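Local coordinates for protein cellobiose 2-epimerase (Caldibacillus thermoamylovorans, PDB 5ZHB) that catalyses the reversible epimerisation at C2 of the reducing-end sugar of cellobiose, interconverting it with glucosyl-mannose, at residues 63-68 and 380-385; 154-159 and 184-189; 276-281 and 326-331; 349-354 and 365-370. One frame throughout, in Å; residues are numbered along the deposited sequence.

Interaction 1: 63-68 and 380-385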
loop_
_atom_site.group_PDB
_atom_site.type_symbol
_atom_site.label_atom_id
_atom_site.label_comp_id
_atom_site.label_asym_id
_atom_site.label_seq_id
_atom_site.Cartn_x
_atom_site.Cartn_y
_atom_site.Cartn_z
ATOM N N TYR A 63 -6.736 -13.100 8.807
ATOM C CA TYR A 63 -6.970 -13.889 10.009
ATOM C C TYR A 63 -7.740 -13.068 11.045
ATOM O O TYR A 63 -8.699 -13.566 11.625
ATOM C CB TYR A 63 -5.665 -14.450 10.580
ATOM C CG TYR A 63 -5.887 -15.274 11.841
ATOM C CD1 TYR A 63 -6.495 -16.521 11.776
ATOM C CD2 TYR A 63 -5.501 -14.807 13.092
ATOM C CE1 TYR A 63 -6.701 -17.286 12.913
ATOM C CE2 TYR A 63 -5.713 -15.554 14.242
ATOM C CZ TYR A 63 -6.306 -16.803 14.151
ATOM O OH TYR A 63 -6.507 -17.552 15.278
ATOM N N ARG A 64 -7.364 -11.800 11.235
ATOM C CA ARG A 64 -8.010 -10.913 12.202
ATOM C C ARG A 64 -9.509 -10.811 11.944
ATOM O O ARG A 64 -10.315 -10.848 12.872
ATOM C CB ARG A 64 -7.433 -9.495 12.131
ATOM C CG ARG A 64 -7.984 -8.561 13.201
ATOM C CD ARG A 64 -7.270 -7.240 13.358
ATOM N NE ARG A 64 -6.978 -6.563 12.095
ATOM C CZ ARG A 64 -7.858 -5.942 11.315
ATOM N NH1 ARG A 64 -9.061 -5.660 11.751
ATOM N NH2 ARG A 64 -7.510 -5.571 10.100
ATOM N N VAL A 65 -9.874 -10.664 10.670
ATOM C CA VAL A 65 -11.232 -10.354 10.288
ATOM C C VAL A 65 -12.013 -11.645 10.118
ATOM O O VAL A 65 -13.166 -11.705 10.536
ATOM C CB VAL A 65 -11.278 -9.532 8.991
ATOM C CG1 VAL A 65 -12.701 -9.411 8.453
ATOM C CG2 VAL A 65 -10.637 -8.155 9.175
ATOM N N LEU A 66 -11.401 -12.662 9.489
ATOM C CA LEU A 66 -12.156 -13.839 9.093
ATOM C C LEU A 66 -11.867 -15.058 9.966
ATOM O O LEU A 66 -12.637 -16.005 9.895
ATOM C CB LEU A 66 -11.877 -14.171 7.639
ATOM C CG LEU A 66 -12.275 -13.087 6.638
ATOM C CD1 LEU A 66 -11.720 -13.437 5.271
ATOM C CD2 LEU A 66 -13.786 -12.885 6.601
ATOM N N LYS A 67 -10.709 -15.085 10.648
ATOM C CA LYS A 67 -10.448 -15.971 11.776
ATOM C C LYS A 67 -10.194 -17.419 11.354
ATOM O O LYS A 67 -10.118 -18.279 12.219
ATOM C CB LYS A 67 -11.566 -15.909 12.825
ATOM C CG LYS A 67 -11.777 -14.532 13.442
ATOM C CD LYS A 67 -13.018 -14.460 14.319
ATOM C CE LYS A 67 -13.766 -13.167 14.230
ATOM N NZ LYS A 67 -13.221 -12.167 15.149
ATOM N N LYS A 68 -10.011 -17.694 10.058
ATOM C CA LYS A 68 -9.675 -19.035 9.614
ATOM C C LYS A 68 -8.211 -19.315 9.928
ATOM O O LYS A 68 -7.357 -18.500 9.593
ATOM C CB LYS A 68 -9.876 -19.186 8.107
ATOM C CG LYS A 68 -11.302 -19.289 7.598
ATOM C CD LYS A 68 -11.355 -19.889 6.191
ATOM C CE LYS A 68 -12.696 -20.428 5.793
ATOM N NZ LYS A 68 -13.709 -19.377 5.915
ATOM N N PHE A 380 -8.835 -4.269 0.341
ATOM C CA PHE A 380 -10.104 -3.757 -0.130
ATOM C C PHE A 380 -11.260 -4.653 0.336
ATOM O O PHE A 380 -12.239 -4.141 0.889
ATOM C CB PHE A 380 -10.051 -3.512 -1.642
ATOM C CG PHE A 380 -11.288 -3.947 -2.406
ATOM C CD1 PHE A 380 -12.478 -3.224 -2.319
ATOM C CD2 PHE A 380 -11.252 -5.075 -3.216
ATOM C CE1 PHE A 380 -13.587 -3.612 -3.054
ATOM C CE2 PHE A 380 -12.361 -5.463 -3.942
ATOM C CZ PHE A 380 -13.534 -4.747 -3.841
ATOM N N CYS A 381 -11.173 -5.967 0.080
ATOM C CA CYS A 381 -12.230 -6.881 0.476
ATOM C C CYS A 381 -12.442 -6.800 1.988
ATOM O O CYS A 381 -13.575 -6.690 2.441
ATOM C CB CYS A 381 -11.897 -8.312 0.063
ATOM S SG CYS A 381 -11.821 -8.554 -1.721
ATOM N N LEU A 382 -11.358 -6.803 2.761
ATOM C CA LEU A 382 -11.419 -6.788 4.225
ATOM C C LEU A 382 -11.990 -5.492 4.798
ATOM O O LEU A 382 -12.723 -5.508 5.799
ATOM C CB LEU A 382 -10.032 -7.069 4.780
ATOM C CG LEU A 382 -9.498 -8.483 4.501
ATOM C CD1 LEU A 382 -8.052 -8.566 4.906
ATOM C CD2 LEU A 382 -10.319 -9.542 5.211
ATOM N N GLU A 383 -11.688 -4.365 4.153
ATOM C CA GLU A 383 -12.205 -3.088 4.622
ATOM C C GLU A 383 -13.733 -3.074 4.539
ATOM O O GLU A 383 -14.397 -2.599 5.462
ATOM C CB GLU A 383 -11.586 -1.982 3.777
ATOM C CG GLU A 383 -10.228 -1.497 4.279
ATOM C CD GLU A 383 -10.321 -0.742 5.590
ATOM O OE1 GLU A 383 -11.222 0.115 5.724
ATOM O OE2 GLU A 383 -9.475 -0.996 6.458
ATOM N N PHE A 384 -14.282 -3.503 3.403
ATOM C CA PHE A 384 -15.731 -3.577 3.240
ATOM C C PHE A 384 -16.355 -4.581 4.204
ATOM O O PHE A 384 -17.365 -4.301 4.836
ATOM C CB PHE A 384 -16.096 -3.973 1.822
ATOM C CG PHE A 384 -16.137 -2.775 0.894
ATOM C CD1 PHE A 384 -17.309 -2.046 0.737
ATOM C CD2 PHE A 384 -15.008 -2.371 0.197
ATOM C CE1 PHE A 384 -17.363 -0.989 -0.175
ATOM C CE2 PHE A 384 -15.046 -1.268 -0.645
ATOM C CZ PHE A 384 -16.220 -0.587 -0.841
ATOM N N ILE A 385 -15.753 -5.759 4.331
ATOM C CA ILE A 385 -16.258 -6.721 5.298
ATOM C C ILE A 385 -16.399 -6.087 6.690
ATOM O O ILE A 385 -17.419 -6.250 7.375
ATOM C CB ILE A 385 -15.363 -7.972 5.300
ATOM C CG1 ILE A 385 -15.523 -8.778 3.998
ATOM C CG2 ILE A 385 -15.666 -8.816 6.543
ATOM C CD1 ILE A 385 -14.396 -9.771 3.705
#
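Val65 and Leu66 meet Leu382 and Ile385 in a purely aliphatic helix-to-helix contact, made where the C-terminal end of helix 49-66 comes up against helix 375-387, the last helix of the chain. Val65 does most of the work from its side. Its CG1 stands anti to the backbone N (chi1 170°) and meets Ile385 CG2 at 3.6 Å. The same methyl also lies against Leu382 CD2, which in turn sits 3.9 Å from Val65 CB, so one branch of Leu382 is fitted against the base of the valine. Leu66 adds its two methyls: CD1 rests 4.1 Å from Leu382 CD2, and CD2 lies 4.3 Å from Ile385 CD1. Just beyond Leu66 the helix stops, Lys67 taking a positive phi. Leu12 of helix 2-21 packs on both Leu66 and Leu382, adding a third helix to this apolar patch. Beside it, Arg64 reaches Glu386 of the last helix through a salt bridge and bonds to Glu123 as well. Such a contact between an early helix and the final one, more than 300 residues apart, is consistent with the closed ring of an (alpha/alpha)6 barrel, the fold of the N-acylglucosamine 2-epimerase family.

Interaction 2: 154-159 and 184-189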
loop_
_atom_site.group_PDB
_atom_site.type_symbol
_atom_site.label_atom_id
_atom_site.label_comp_id
_atom_site.label_asym_id
_atom_site.label_seq_id
_atom_site.Cartn_x
_atom_site.Cartn_y
_atom_site.Cartn_z
ATOM N N ASN A 154 11.858 18.960 7.536
ATOM C CA ASN A 154 10.694 18.257 8.052
ATOM C C ASN A 154 10.179 17.233 7.024
ATOM O O ASN A 154 9.055 17.330 6.518
ATOM C CB ASN A 154 9.581 19.200 8.500
ATOM C CG ASN A 154 8.576 18.507 9.393
ATOM O OD1 ASN A 154 8.855 17.465 10.004
ATOM N ND2 ASN A 154 7.410 19.115 9.552
ATOM N N ALA A 155 11.018 16.249 6.685
ATOM C CA ALA A 155 10.613 15.282 5.668
ATOM C C ALA A 155 11.323 13.958 5.901
ATOM O O ALA A 155 12.468 13.918 6.347
ATOM C CB ALA A 155 10.873 15.853 4.301
ATOM N N TYR A 156 10.597 12.854 5.673
ATOM C CA TYR A 156 11.230 11.550 5.673
ATOM C C TYR A 156 12.090 11.428 4.422
ATOM O O TYR A 156 11.836 12.026 3.377
ATOM C CB TYR A 156 10.148 10.491 5.917
ATOM C CG TYR A 156 9.609 10.568 7.331
ATOM C CD1 TYR A 156 10.238 9.895 8.373
ATOM C CD2 TYR A 156 8.507 11.379 7.645
ATOM C CE1 TYR A 156 9.768 10.004 9.668
ATOM C CE2 TYR A 156 8.047 11.497 8.943
ATOM C CZ TYR A 156 8.647 10.768 9.953
ATOM O OH TYR A 156 8.258 10.901 11.257
ATOM N N LYS A 157 13.149 10.635 4.568
ATOM C CA LYS A 157 14.142 10.429 3.548
ATOM C C LYS A 157 13.778 9.187 2.726
ATOM O O LYS A 157 12.709 8.602 2.911
ATOM C CB LYS A 157 15.489 10.349 4.282
ATOM C CG LYS A 157 16.008 11.656 4.880
ATOM C CD LYS A 157 17.426 11.487 5.419
ATOM C CE LYS A 157 18.000 12.743 5.999
ATOM N NZ LYS A 157 19.431 12.567 6.293
ATOM N N GLU A 158 14.646 8.862 1.759
ATOM C CA GLU A 158 14.361 7.891 0.717
ATOM C C GLU A 158 15.330 6.709 0.854
ATOM O O GLU A 158 15.034 5.752 1.569
ATOM C CB GLU A 158 14.407 8.561 -0.655
ATOM C CG GLU A 158 13.267 9.552 -0.916
ATOM C CD GLU A 158 11.919 8.855 -1.052
ATOM O OE1 GLU A 158 11.906 7.793 -1.706
ATOM O OE2 GLU A 158 10.913 9.360 -0.542
ATOM N N GLU A 159 16.477 6.777 0.162
ATOM C CA GLU A 159 17.282 5.590 -0.124
ATOM C C GLU A 159 18.655 5.712 0.550
ATOM O O GLU A 159 19.306 6.758 0.455
ATOM C CB GLU A 159 17.446 5.392 -1.629
ATOM C CG GLU A 159 18.359 4.236 -2.038
ATOM C CD GLU A 159 18.526 4.132 -3.546
ATOM O OE1 GLU A 159 17.505 4.296 -4.214
ATOM O OE2 GLU A 159 19.645 3.903 -4.055
ATOM N N ASN A 184 4.759 9.483 -1.876
ATOM C CA ASN A 184 4.557 8.042 -1.696
ATOM C C ASN A 184 5.155 7.566 -0.376
ATOM O O ASN A 184 4.509 6.821 0.364
ATOM C CB ASN A 184 5.083 7.251 -2.885
ATOM C CG ASN A 184 4.672 5.798 -2.806
ATOM O OD1 ASN A 184 3.482 5.487 -2.897
ATOM N ND2 ASN A 184 5.641 4.924 -2.566
ATOM N N THR A 185 6.419 7.948 -0.088
ATOM C CA THR A 185 7.072 7.501 1.143
ATOM C C THR A 185 6.329 8.021 2.371
ATOM O O THR A 185 6.078 7.270 3.298
ATOM C CB THR A 185 8.542 7.934 1.159
ATOM O OG1 THR A 185 9.189 7.244 0.096
ATOM C CG2 THR A 185 9.232 7.568 2.461
ATOM N N HIS A 186 5.915 9.303 2.345
ATOM C CA HIS A 186 5.176 9.900 3.443
ATOM C C HIS A 186 3.849 9.178 3.674
ATOM O O HIS A 186 3.441 8.967 4.821
ATOM C CB HIS A 186 5.051 11.411 3.179
ATOM C CG HIS A 186 6.364 12.098 3.426
ATOM N ND1 HIS A 186 7.367 12.137 2.480
ATOM C CD2 HIS A 186 6.852 12.734 4.533
ATOM C CE1 HIS A 186 8.427 12.774 3.002
ATOM N NE2 HIS A 186 8.142 13.150 4.248
ATOM N N LEU A 187 3.184 8.758 2.586
ATOM C CA LEU A 187 1.884 8.102 2.739
ATOM C C LEU A 187 2.045 6.806 3.530
ATOM O O LEU A 187 1.273 6.524 4.467
ATOM C CB LEU A 187 1.254 7.867 1.360
ATOM C CG LEU A 187 -0.102 7.142 1.330
ATOM C CD1 LEU A 187 -1.112 7.855 2.184
ATOM C CD2 LEU A 187 -0.630 6.983 -0.071
ATOM N N HIS A 188 3.026 5.981 3.106
ATOM C CA HIS A 188 3.211 4.659 3.708
ATOM C C HIS A 188 3.842 4.759 5.097
ATOM O O HIS A 188 3.593 3.891 5.931
ATOM C CB HIS A 188 3.822 3.673 2.706
ATOM C CG HIS A 188 2.879 3.481 1.572
ATOM N ND1 HIS A 188 1.695 2.782 1.716
ATOM C CD2 HIS A 188 2.839 4.007 0.348
ATOM C CE1 HIS A 188 1.030 2.843 0.567
ATOM N NE2 HIS A 188 1.685 3.584 -0.257
ATOM N N VAL A 189 4.601 5.822 5.386
ATOM C CA VAL A 189 4.999 6.043 6.761
ATOM C C VAL A 189 3.745 6.305 7.600
ATOM O O VAL A 189 3.581 5.729 8.666
ATOM C CB VAL A 189 6.054 7.151 6.914
ATOM C CG1 VAL A 189 6.307 7.499 8.382
ATOM C CG2 VAL A 189 7.347 6.741 6.224
#
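Tyr156 and Glu158, from strand 155-160 of a three-stranded antiparallel sheet, hold His186 and Thr185 of helix 183-199 by two hydrogen bonds. Tyr156 N donates to His186 NE2 at 2.9 Å, approaching 35° out of the imidazole plane. Thr185 OG1 donates to Glu158 OE2 at 2.8 Å, on the syn side of the carboxylate and somewhat out of its plane; Thr182 OG1 bonds to the same oxygen. A bend at chi2 (-69°) turns Glu158 CD toward the helix. The phenol OH of Tyr156 bonds to Glu145. The packing centres on the Tyr156 ring. Val189 CG1 stands over the middle of one face, 4.3 Å from the centroid, while His186 forms an oblique pair with Tyr156, its CD2 at the ring edge, 3.8 Å from Tyr156 CD2. Ala155 CA meets the imidazole edge, 3.6 Å from His186 NE2. Thr185 CG2 lies 3.7 Å from Lys157 O, a buried carbonyl without a polar partner in the model. With NE2 accepting from a backbone N-H and ND1 facing Thr182 O, the imidazole is pinned at both nitrogens, a pattern consistent with the proton sitting on ND1.

Interaction 3: 276-281 and 326-331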
loop_
_atom_site.group_PDB
_atom_site.type_symbol
_atom_site.label_atom_id
_atom_site.label_comp_id
_atom_site.label_asym_id
_atom_site.label_seq_id
_atom_site.Cartn_x
_atom_site.Cartn_y
_atom_site.Cartn_z
ATOM N N ILE A 276 -10.807 15.528 -1.500
ATOM C CA ILE A 276 -10.060 14.630 -2.362
ATOM C C ILE A 276 -11.027 13.623 -2.998
ATOM O O ILE A 276 -10.993 13.400 -4.202
ATOM C CB ILE A 276 -8.912 13.941 -1.591
ATOM C CG1 ILE A 276 -7.794 14.932 -1.164
ATOM C CG2 ILE A 276 -8.322 12.775 -2.387
ATOM C CD1 ILE A 276 -6.937 14.391 -0.032
ATOM N N ALA A 277 -11.897 13.007 -2.200
ATOM C CA ALA A 277 -12.780 11.970 -2.716
ATOM C C ALA A 277 -13.722 12.515 -3.793
ATOM O O ALA A 277 -13.867 11.932 -4.874
ATOM C CB ALA A 277 -13.504 11.310 -1.583
ATOM N N TYR A 278 -14.272 13.721 -3.559
ATOM C CA TYR A 278 -15.076 14.379 -4.576
ATOM C C TYR A 278 -14.244 14.640 -5.819
ATOM O O TYR A 278 -14.716 14.482 -6.954
ATOM C CB TYR A 278 -15.707 15.681 -4.080
ATOM C CG TYR A 278 -17.008 15.430 -3.343
ATOM C CD1 TYR A 278 -18.136 15.004 -4.047
ATOM C CD2 TYR A 278 -17.129 15.622 -1.974
ATOM C CE1 TYR A 278 -19.337 14.773 -3.403
ATOM C CE2 TYR A 278 -18.341 15.413 -1.322
ATOM C CZ TYR A 278 -19.441 14.983 -2.044
ATOM O OH TYR A 278 -20.655 14.720 -1.482
ATOM N N ASN A 279 -13.004 15.083 -5.608
ATOM C CA ASN A 279 -12.159 15.463 -6.720
ATOM C C ASN A 279 -11.919 14.254 -7.631
ATOM O O ASN A 279 -11.926 14.357 -8.874
ATOM C CB ASN A 279 -10.854 16.079 -6.201
ATOM C CG ASN A 279 -10.063 16.733 -7.299
ATOM O OD1 ASN A 279 -10.597 17.582 -8.024
ATOM N ND2 ASN A 279 -8.839 16.282 -7.524
ATOM N N ILE A 280 -11.638 13.097 -7.008
ATOM C CA ILE A 280 -11.258 11.939 -7.802
ATOM C C ILE A 280 -12.511 11.339 -8.448
ATOM O O ILE A 280 -12.422 10.841 -9.563
ATOM C CB ILE A 280 -10.435 10.923 -6.981
ATOM C CG1 ILE A 280 -9.131 11.564 -6.441
ATOM C CG2 ILE A 280 -10.169 9.679 -7.824
ATOM C CD1 ILE A 280 -8.178 12.064 -7.509
ATOM N N GLU A 281 -13.664 11.417 -7.774
ATOM C CA GLU A 281 -14.927 10.971 -8.365
ATOM C C GLU A 281 -15.164 11.748 -9.665
ATOM O O GLU A 281 -15.578 11.175 -10.672
ATOM C CB GLU A 281 -16.056 11.025 -7.334
ATOM C CG GLU A 281 -17.405 10.436 -7.765
ATOM C CD GLU A 281 -18.192 11.187 -8.852
ATOM O OE1 GLU A 281 -19.081 10.619 -9.508
ATOM O OE2 GLU A 281 -17.911 12.365 -9.065
ATOM N N GLU A 326 -24.946 9.405 -2.382
ATOM C CA GLU A 326 -25.135 8.225 -3.210
ATOM C C GLU A 326 -24.164 8.167 -4.398
ATOM O O GLU A 326 -23.897 7.075 -4.859
ATOM C CB GLU A 326 -26.574 8.198 -3.745
ATOM C CG GLU A 326 -27.623 8.025 -2.654
ATOM C CD GLU A 326 -27.752 6.624 -2.088
ATOM O OE1 GLU A 326 -27.620 6.453 -0.851
ATOM O OE2 GLU A 326 -28.015 5.706 -2.895
ATOM N N LYS A 327 -23.723 9.319 -4.936
ATOM C CA LYS A 327 -22.702 9.428 -5.973
ATOM C C LYS A 327 -21.522 8.471 -5.710
ATOM O O LYS A 327 -20.990 7.830 -6.625
ATOM C CB LYS A 327 -22.194 10.866 -5.955
ATOM C CG LYS A 327 -21.475 11.339 -7.201
ATOM C CD LYS A 327 -20.772 12.688 -7.046
ATOM C CE LYS A 327 -21.673 13.877 -6.920
ATOM N NZ LYS A 327 -22.168 14.259 -8.244
ATOM N N PHE A 328 -21.137 8.349 -4.436
ATOM C CA PHE A 328 -19.981 7.543 -4.058
ATOM C C PHE A 328 -20.336 6.057 -4.115
ATOM O O PHE A 328 -19.502 5.250 -4.509
ATOM C CB PHE A 328 -19.510 7.963 -2.666
ATOM C CG PHE A 328 -18.799 9.305 -2.624
ATOM C CD1 PHE A 328 -17.716 9.580 -3.456
ATOM C CD2 PHE A 328 -19.256 10.325 -1.792
ATOM C CE1 PHE A 328 -17.079 10.807 -3.425
ATOM C CE2 PHE A 328 -18.637 11.571 -1.785
ATOM C CZ PHE A 328 -17.538 11.810 -2.610
ATOM N N LEU A 329 -21.557 5.706 -3.673
ATOM C CA LEU A 329 -22.050 4.343 -3.726
ATOM C C LEU A 329 -22.134 3.907 -5.173
ATOM O O LEU A 329 -21.653 2.840 -5.543
ATOM C CB LEU A 329 -23.411 4.149 -3.069
ATOM C CG LEU A 329 -23.459 3.236 -1.844
ATOM C CD1 LEU A 329 -24.931 2.970 -1.516
ATOM C CD2 LEU A 329 -22.719 1.930 -2.075
ATOM N N LYS A 330 -22.766 4.738 -5.994
ATOM C CA LYS A 330 -22.816 4.435 -7.410
ATOM C C LYS A 330 -21.402 4.217 -7.953
ATOM O O LYS A 330 -21.205 3.383 -8.833
ATOM C CB LYS A 330 -23.457 5.529 -8.266
ATOM C CG LYS A 330 -23.965 5.061 -9.622
ATOM C CD LYS A 330 -25.167 4.117 -9.521
ATOM C CE LYS A 330 -24.859 2.640 -9.562
ATOM N NZ LYS A 330 -25.078 2.059 -10.894
ATOM N N ALA A 331 -20.427 5.001 -7.494
ATOM C CA ALA A 331 -19.096 4.920 -8.089
ATOM C C ALA A 331 -18.485 3.552 -7.766
ATOM O O ALA A 331 -17.834 2.960 -8.637
ATOM C CB ALA A 331 -18.195 6.059 -7.626
#
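One face of the Tyr278 ring carries the edge of Phe328, with Phe328 CZ 3.4 Å above the plane over its centre. The pair is edge-to-face, centroids 4.6 Å apart and planes at 55°. Lys327 CE lies at the rim of Tyr278, near the ring plane, while the edge of Phe328 also meets Ala277 O, 3.7 Å from its CE1. Ala277 CB and Glu281 CB close on that same CE1. The contact joins helices 267-283 and 326-343 well away from the centre of the chain, in what is probably the helical wall of an (alpha/alpha)6 barrel; their local axes approach to 11.1 Å and cross at 53°. An alanine in place of Tyr278 would probably deprive the Phe328 edge of the face it rests on and leave Asp325 without the phenol OH that bonds to it. Glu281 has CG anti to its backbone N (chi1 -173°), and its chain then bends at chi2. The side chains of Glu281 and Lys327 cross at about a right angle, Glu281 OE1 3.4 Å from Lys327 CG. The charges themselves stay apart, with Glu281 OE2 4.7 Å from Lys327 NZ.

Interaction 4: 349-354 and 365-370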
loop_
_atom_site.group_PDB
_atom_site.type_symbol
_atom_site.label_atom_id
_atom_site.label_comp_id
_atom_site.label_asym_id
_atom_site.label_seq_id
_atom_site.Cartn_x
_atom_site.Cartn_y
_atom_site.Cartn_z
ATOM N N GLY A 349 -5.555 -20.932 -12.404
ATOM C CA GLY A 349 -4.199 -20.565 -12.059
ATOM C C GLY A 349 -4.036 -19.061 -11.844
ATOM O O GLY A 349 -2.971 -18.644 -11.410
ATOM N N GLY A 350 -5.058 -18.271 -12.215
ATOM C CA GLY A 350 -4.962 -16.816 -12.236
ATOM C C GLY A 350 -5.444 -16.139 -10.954
ATOM O O GLY A 350 -5.900 -16.776 -9.993
ATOM N N GLU A 351 -5.310 -14.799 -10.928
ATOM C CA GLU A 351 -5.774 -14.013 -9.793
ATOM C C GLU A 351 -6.422 -12.760 -10.371
ATOM O O GLU A 351 -7.421 -12.846 -11.082
ATOM C CB GLU A 351 -4.561 -13.836 -8.867
ATOM C CG GLU A 351 -4.821 -13.134 -7.541
ATOM C CD GLU A 351 -4.244 -11.725 -7.342
ATOM O OE1 GLU A 351 -4.212 -11.294 -6.182
ATOM O OE2 GLU A 351 -3.887 -11.057 -8.321
ATOM N N TRP A 352 -5.738 -11.625 -10.205
ATOM C CA TRP A 352 -6.104 -10.399 -10.889
ATOM C C TRP A 352 -4.996 -10.026 -11.872
ATOM O O TRP A 352 -3.799 -10.173 -11.634
ATOM C CB TRP A 352 -6.342 -9.260 -9.873
ATOM C CG TRP A 352 -7.517 -9.419 -8.934
ATOM C CD1 TRP A 352 -8.104 -10.547 -8.453
ATOM C CD2 TRP A 352 -8.275 -8.323 -8.367
ATOM N NE1 TRP A 352 -9.161 -10.243 -7.634
ATOM C CE2 TRP A 352 -9.291 -8.877 -7.565
ATOM C CE3 TRP A 352 -8.199 -6.934 -8.489
ATOM C CZ2 TRP A 352 -10.204 -8.090 -6.870
ATOM C CZ3 TRP A 352 -9.107 -6.158 -7.803
ATOM C CH2 TRP A 352 -10.107 -6.722 -7.032
ATOM N N TYR A 353 -5.396 -9.446 -12.992
ATOM C CA TYR A 353 -4.411 -8.853 -13.876
ATOM C C TYR A 353 -3.807 -7.590 -13.262
ATOM O O TYR A 353 -4.433 -6.913 -12.451
ATOM C CB TYR A 353 -5.074 -8.464 -15.183
ATOM C CG TYR A 353 -5.726 -9.600 -15.938
ATOM C CD1 TYR A 353 -4.984 -10.686 -16.402
ATOM C CD2 TYR A 353 -7.067 -9.510 -16.299
ATOM C CE1 TYR A 353 -5.599 -11.710 -17.114
ATOM C CE2 TYR A 353 -7.681 -10.513 -17.025
ATOM C CZ TYR A 353 -6.938 -11.588 -17.463
ATOM O OH TYR A 353 -7.584 -12.529 -18.193
ATOM N N TRP A 354 -2.570 -7.297 -13.658
ATOM C CA TRP A 354 -1.889 -6.095 -13.235
ATOM C C TRP A 354 -2.690 -4.877 -13.692
ATOM O O TRP A 354 -2.949 -3.947 -12.927
ATOM C CB TRP A 354 -0.479 -6.083 -13.841
ATOM C CG TRP A 354 0.340 -4.886 -13.424
ATOM C CD1 TRP A 354 0.118 -3.589 -13.804
ATOM C CD2 TRP A 354 1.521 -4.856 -12.607
ATOM N NE1 TRP A 354 1.032 -2.751 -13.232
ATOM C CE2 TRP A 354 1.931 -3.504 -12.527
ATOM C CE3 TRP A 354 2.286 -5.833 -11.972
ATOM C CZ2 TRP A 354 3.064 -3.106 -11.826
ATOM C CZ3 TRP A 354 3.430 -5.447 -11.312
ATOM C CH2 TRP A 354 3.818 -4.102 -11.247
ATOM N N ARG A 365 1.607 -8.338 -18.168
ATOM C CA ARG A 365 2.531 -8.071 -17.091
ATOM C C ARG A 365 2.312 -9.155 -16.057
ATOM O O ARG A 365 1.253 -9.783 -16.070
ATOM C CB ARG A 365 2.181 -6.745 -16.401
ATOM C CG ARG A 365 2.596 -5.516 -17.187
ATOM C CD ARG A 365 2.881 -4.372 -16.256
ATOM N NE ARG A 365 4.033 -4.722 -15.419
ATOM C CZ ARG A 365 4.671 -3.842 -14.673
ATOM N NH1 ARG A 365 4.347 -2.563 -14.769
ATOM N NH2 ARG A 365 5.635 -4.240 -13.857
ATOM N N GLU A 366 3.287 -9.339 -15.181
ATOM C CA GLU A 366 3.250 -10.400 -14.176
ATOM C C GLU A 366 2.027 -10.263 -13.256
ATOM O O GLU A 366 1.555 -9.164 -12.960
ATOM C CB GLU A 366 4.560 -10.435 -13.405
ATOM C CG GLU A 366 4.750 -9.318 -12.379
ATOM C CD GLU A 366 5.415 -8.072 -12.928
ATOM O OE1 GLU A 366 5.353 -7.798 -14.143
ATOM O OE2 GLU A 366 6.078 -7.394 -12.115
ATOM N N ILE A 367 1.560 -11.406 -12.746
ATOM C CA ILE A 367 0.429 -11.489 -11.849
ATOM C C ILE A 367 0.904 -11.420 -10.410
ATOM O O ILE A 367 0.155 -11.049 -9.521
ATOM C CB ILE A 367 -0.352 -12.809 -12.075
ATOM C CG1 ILE A 367 -0.719 -12.985 -13.494
ATOM C CG2 ILE A 367 -1.580 -12.888 -11.173
ATOM C CD1 ILE A 367 -1.314 -11.748 -14.142
ATOM N N ALA A 368 2.125 -11.864 -10.171
ATOM C CA ALA A 368 2.697 -11.830 -8.850
ATOM C C ALA A 368 4.186 -11.553 -8.987
ATOM O O ALA A 368 4.860 -12.138 -9.843
ATOM C CB ALA A 368 2.441 -13.121 -8.117
ATOM N N GLY A 369 4.680 -10.685 -8.105
ATOM C CA GLY A 369 6.086 -10.375 -8.054
ATOM C C GLY A 369 6.388 -9.226 -7.102
ATOM O O GLY A 369 5.536 -8.836 -6.320
ATOM N N PRO A 370 7.607 -8.663 -7.174
ATOM C CA PRO A 370 8.044 -7.668 -6.208
ATOM C C PRO A 370 7.068 -6.509 -6.057
ATOM O O PRO A 370 7.022 -5.927 -4.983
ATOM C CB PRO A 370 9.409 -7.224 -6.753
ATOM C CG PRO A 370 9.895 -8.447 -7.504
ATOM C CD PRO A 370 8.635 -8.954 -8.188
HETATM O O HOH W 1 -1.333 -8.744 -15.913
#
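Trp354 sends CG out anti to its backbone N (chi1 -178°), and a bend at chi3 (64°) turns Arg365 NE at the end of its chain. The guanidinium lies flat on the indole, the planes 17° apart. Arg365 CZ lies 3.5 Å from the centroid of the six-membered Trp354 ring, a cation-pi contact, and Arg365 CD sits over the five-membered ring in a CH-pi contact, 3.7 Å from its centroid. Glu366 runs alongside the indole, OE2 3.4 Å from Trp354 CZ3, and its OE1 forms a salt bridge with Arg365 NE (3.6 Å) at the guanidinium edge. A water links the backbones, accepting from Trp354 N (3.0 Å) and donating to Arg365 O (2.8 Å). Farther along, Ile367 CG2 packs 3.5 Å from Trp352 O and also touches Glu351 CB. An alanine at Trp354 would probably leave the Arg365 guanidinium without its aromatic platform and freer to turn. These loops flank strand 355-356, and Lys372 ties them together, its NZ bonding to Trp352 O, Ile367 O and Glu351 OE2. Without direct hydrogen bonds between the segments, their union rests on stacking, the packing of Ile367, a shared water and a shared lysine; the indole face and Glu366 are likely to stabilise the positive charge of Arg365.

How the interactions relate
Interaction 1 spans most of the chain, and the other three lie inside the loop it closes, following one another in series. Only interactions 1 and 4 touch: Phe380 CE2 of the last helix packs 4.0 Å from Trp352 CH2, although the centres of the two contacts are 21 Å apart. Interaction 3 comes within about 6 Å of interaction 1 at the nearest atoms. Interaction 2 lies about 28 Å from interaction 1, centre to centre, and interactions 1 and 4 both lie across the chain's centre from interaction 2. The four are spread over what is probably one helical barrel, whose central cleft, as in relatives, probably holds the sugar.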